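PDB 6LCH: Sel1 repeat family protein from Pseudomonas aeruginosa, which probably serves as an immunity protein that binds and neutralises the type VI secretion effector PldB, protecting the producing cell from its own toxin. Local coordinates for residues A[182-187]-A[259-264]. Sequence-based numbering, arbitrary orientation.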
loop_
_atom_site.group_PDB
_atom_site.type_symbol
_atom_site.label_atom_id
_atom_site.label_comp_id
_atom_site.label_asym_id
_atom_site.label_seq_id
_atom_site.Cartn_x
_atom_site.Cartn_y
_atom_site.Cartn_z
ATOM N N ASN A 182 -21.734 -7.770 -0.466
ATOM C CA ASN A 182 -22.284 -6.465 -0.107
ATOM C C ASN A 182 -21.679 -5.446 -1.069
ATOM O O ASN A 182 -20.673 -4.803 -0.768
ATOM C CB ASN A 182 -21.979 -6.117 1.349
ATOM C CG ASN A 182 -22.792 -4.938 1.854
ATOM O OD1 ASN A 182 -23.134 -4.030 1.095
ATOM N ND2 ASN A 182 -23.103 -4.946 3.147
ATOM N N PHE A 183 -22.305 -5.303 -2.232
ATOM C CA PHE A 183 -21.737 -4.446 -3.273
ATOM C C PHE A 183 -21.669 -2.978 -2.870
ATOM O O PHE A 183 -20.603 -2.365 -3.051
ATOM C CB PHE A 183 -22.514 -4.655 -4.576
ATOM C CG PHE A 183 -22.397 -6.051 -5.124
ATOM C CD1 PHE A 183 -21.283 -6.826 -4.838
ATOM C CD2 PHE A 183 -23.396 -6.591 -5.911
ATOM C CE1 PHE A 183 -21.164 -8.106 -5.330
ATOM C CE2 PHE A 183 -23.285 -7.877 -6.404
ATOM C CZ PHE A 183 -22.166 -8.634 -6.116
ATOM N N PRO A 184 -22.719 -2.354 -2.318
ATOM C CA PRO A 184 -22.600 -0.927 -1.978
ATOM C C PRO A 184 -21.619 -0.650 -0.856
ATOM O O PRO A 184 -20.970 0.399 -0.869
ATOM C CB PRO A 184 -24.029 -0.536 -1.583
ATOM C CG PRO A 184 -24.898 -1.633 -2.088
ATOM C CD PRO A 184 -24.064 -2.861 -2.009
ATOM N N LYS A 185 -21.497 -1.545 0.123
ATOM C CA LYS A 185 -20.452 -1.370 1.126
ATOM C C LYS A 185 -19.075 -1.609 0.528
ATOM O O LYS A 185 -18.098 -0.982 0.951
ATOM C CB LYS A 185 -20.688 -2.307 2.307
ATOM C CG LYS A 185 -19.822 -2.006 3.515
ATOM C CD LYS A 185 -20.380 -2.672 4.752
ATOM C CE LYS A 185 -20.639 -1.671 5.854
ATOM N NZ LYS A 185 -21.365 -2.313 6.983
ATOM N N ALA A 186 -18.980 -2.507 -0.455
ATOM C CA ALA A 186 -17.719 -2.697 -1.159
ATOM C C ALA A 186 -17.335 -1.443 -1.930
ATOM O O ALA A 186 -16.169 -1.033 -1.920
ATOM C CB ALA A 186 -17.818 -3.896 -2.103
ATOM N N LEU A 187 -18.312 -0.816 -2.588
ATOM C CA LEU A 187 -18.044 0.393 -3.359
ATOM C C LEU A 187 -17.592 1.541 -2.465
ATOM O O LEU A 187 -16.780 2.370 -2.887
ATOM C CB LEU A 187 -19.292 0.788 -4.149
ATOM C CG LEU A 187 -19.103 1.594 -5.435
ATOM C CD1 LEU A 187 -18.287 0.816 -6.459
ATOM C CD2 LEU A 187 -20.454 1.980 -6.012
ATOM N N PRO A 259 -29.167 -0.819 -8.128
ATOM C CA PRO A 259 -30.540 -1.206 -8.498
ATOM C C PRO A 259 -31.144 -2.278 -7.604
ATOM O O PRO A 259 -32.372 -2.326 -7.461
ATOM C CB PRO A 259 -30.383 -1.702 -9.942
ATOM C CG PRO A 259 -29.179 -0.987 -10.452
ATOM C CD PRO A 259 -28.247 -0.874 -9.276
ATOM N N THR A 260 -30.328 -3.139 -7.000
ATOM C CA THR A 260 -30.825 -4.171 -6.095
ATOM C C THR A 260 -30.368 -3.986 -4.657
ATOM O O THR A 260 -31.125 -4.290 -3.733
ATOM C CB THR A 260 -30.390 -5.561 -6.580
ATOM O OG1 THR A 260 -30.749 -5.724 -7.957
ATOM C CG2 THR A 260 -31.079 -6.650 -5.768
ATOM N N GLN A 261 -29.156 -3.475 -4.433
ATOM C CA GLN A 261 -28.555 -3.471 -3.107
ATOM C C GLN A 261 -28.513 -2.100 -2.439
ATOM O O GLN A 261 -28.294 -2.036 -1.223
ATOM C CB GLN A 261 -27.134 -4.053 -3.180
ATOM C CG GLN A 261 -26.992 -5.252 -4.107
ATOM C CD GLN A 261 -26.072 -6.327 -3.548
ATOM O OE1 GLN A 261 -25.211 -6.055 -2.709
ATOM N NE2 GLN A 261 -26.255 -7.561 -4.012
ATOM N N GLY A 262 -28.693 -1.016 -3.189
ATOM C CA GLY A 262 -28.858 0.301 -2.575
ATOM C C GLY A 262 -27.542 0.940 -2.161
ATOM O O GLY A 262 -26.579 0.970 -2.930
ATOM N N TYR A 263 -27.510 1.481 -0.941
ATOM C CA TYR A 263 -26.340 2.171 -0.410
ATOM C C TYR A 263 -25.536 1.324 0.561
ATOM O O TYR A 263 -24.397 1.681 0.884
ATOM C CB TYR A 263 -26.760 3.466 0.284
ATOM C CG TYR A 263 -27.073 4.562 -0.691
ATOM C CD1 TYR A 263 -26.081 5.427 -1.122
ATOM C CD2 TYR A 263 -28.354 4.723 -1.197
ATOM C CE1 TYR A 263 -26.355 6.426 -2.020
ATOM C CE2 TYR A 263 -28.639 5.723 -2.100
ATOM C CZ TYR A 263 -27.635 6.573 -2.507
ATOM O OH TYR A 263 -27.905 7.577 -3.411
ATOM N N ASP A 264 -26.110 0.229 1.034
ATOM C CA ASP A 264 -25.400 -0.798 1.783
ATOM C C ASP A 264 -26.287 -2.019 1.669
ATOM O O ASP A 264 -27.455 -1.949 2.063
ATOM C CB ASP A 264 -25.193 -0.393 3.245
ATOM C CG ASP A 264 -24.161 -1.252 3.956
ATOM O OD1 ASP A 264 -24.062 -2.460 3.657
ATOM O OD2 ASP A 264 -23.446 -0.710 4.824
#
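The first turn of helix 183-195 sits against a type II' beta turn running from Gln261 to Asp264, the backbones coming within 4.7 Å between the CA atoms of Pro184 and Asp264. Asn182 is the N-cap: with CG anti to its backbone N (chi1 -167°), Asn182 OD1 accepts from Lys185 N at 3.1 Å, the donor lying above the carbonyl plane, and OD1 also accepts from Ala265 N. The same side-chain amide turns Asn182 ND2 to Asp264, donating to Asp264 OD1 at 2.7 Å nearly along the C-O axis, so an asparagine, acceptor and donor at once, can cap the helix and tie the loop to it. The Lys185 chain, bent at chi3, runs alongside the carboxylate so that CE touches Asp264 OD2 and NZ completes a long salt bridge to it at 3.4 Å; an acid here should also be favoured by the positive end of the helix dipole. Gln261 OE1 accepts from the backbone N of Phe183, the first helical residue, at 3.0 Å with an N-H...O angle of 159°. A bend at chi2 turns the Gln261 amide to within 16° of the Phe183 ring plane, the group approaching obliquely, at the CD2 side of the ring, with Gln261 NE2 3.6 Å from Phe183 CD2. Between these polar grips Pro184 fills the turn, its ring pressing CG onto Gly262 O (3.2 Å) and its CB onto the Tyr263 carbonyl carbon; proline suits the first turn of a helix, where no amide hydrogen is needed. Gly262 takes positive phi easily, as the second residue of a II' turn requires. The arrangement is a helix N-cap joined to a beta turn, by which the C-terminal loop is fastened to the start of a helix in a Sel1 repeat of this alpha-helical solenoid.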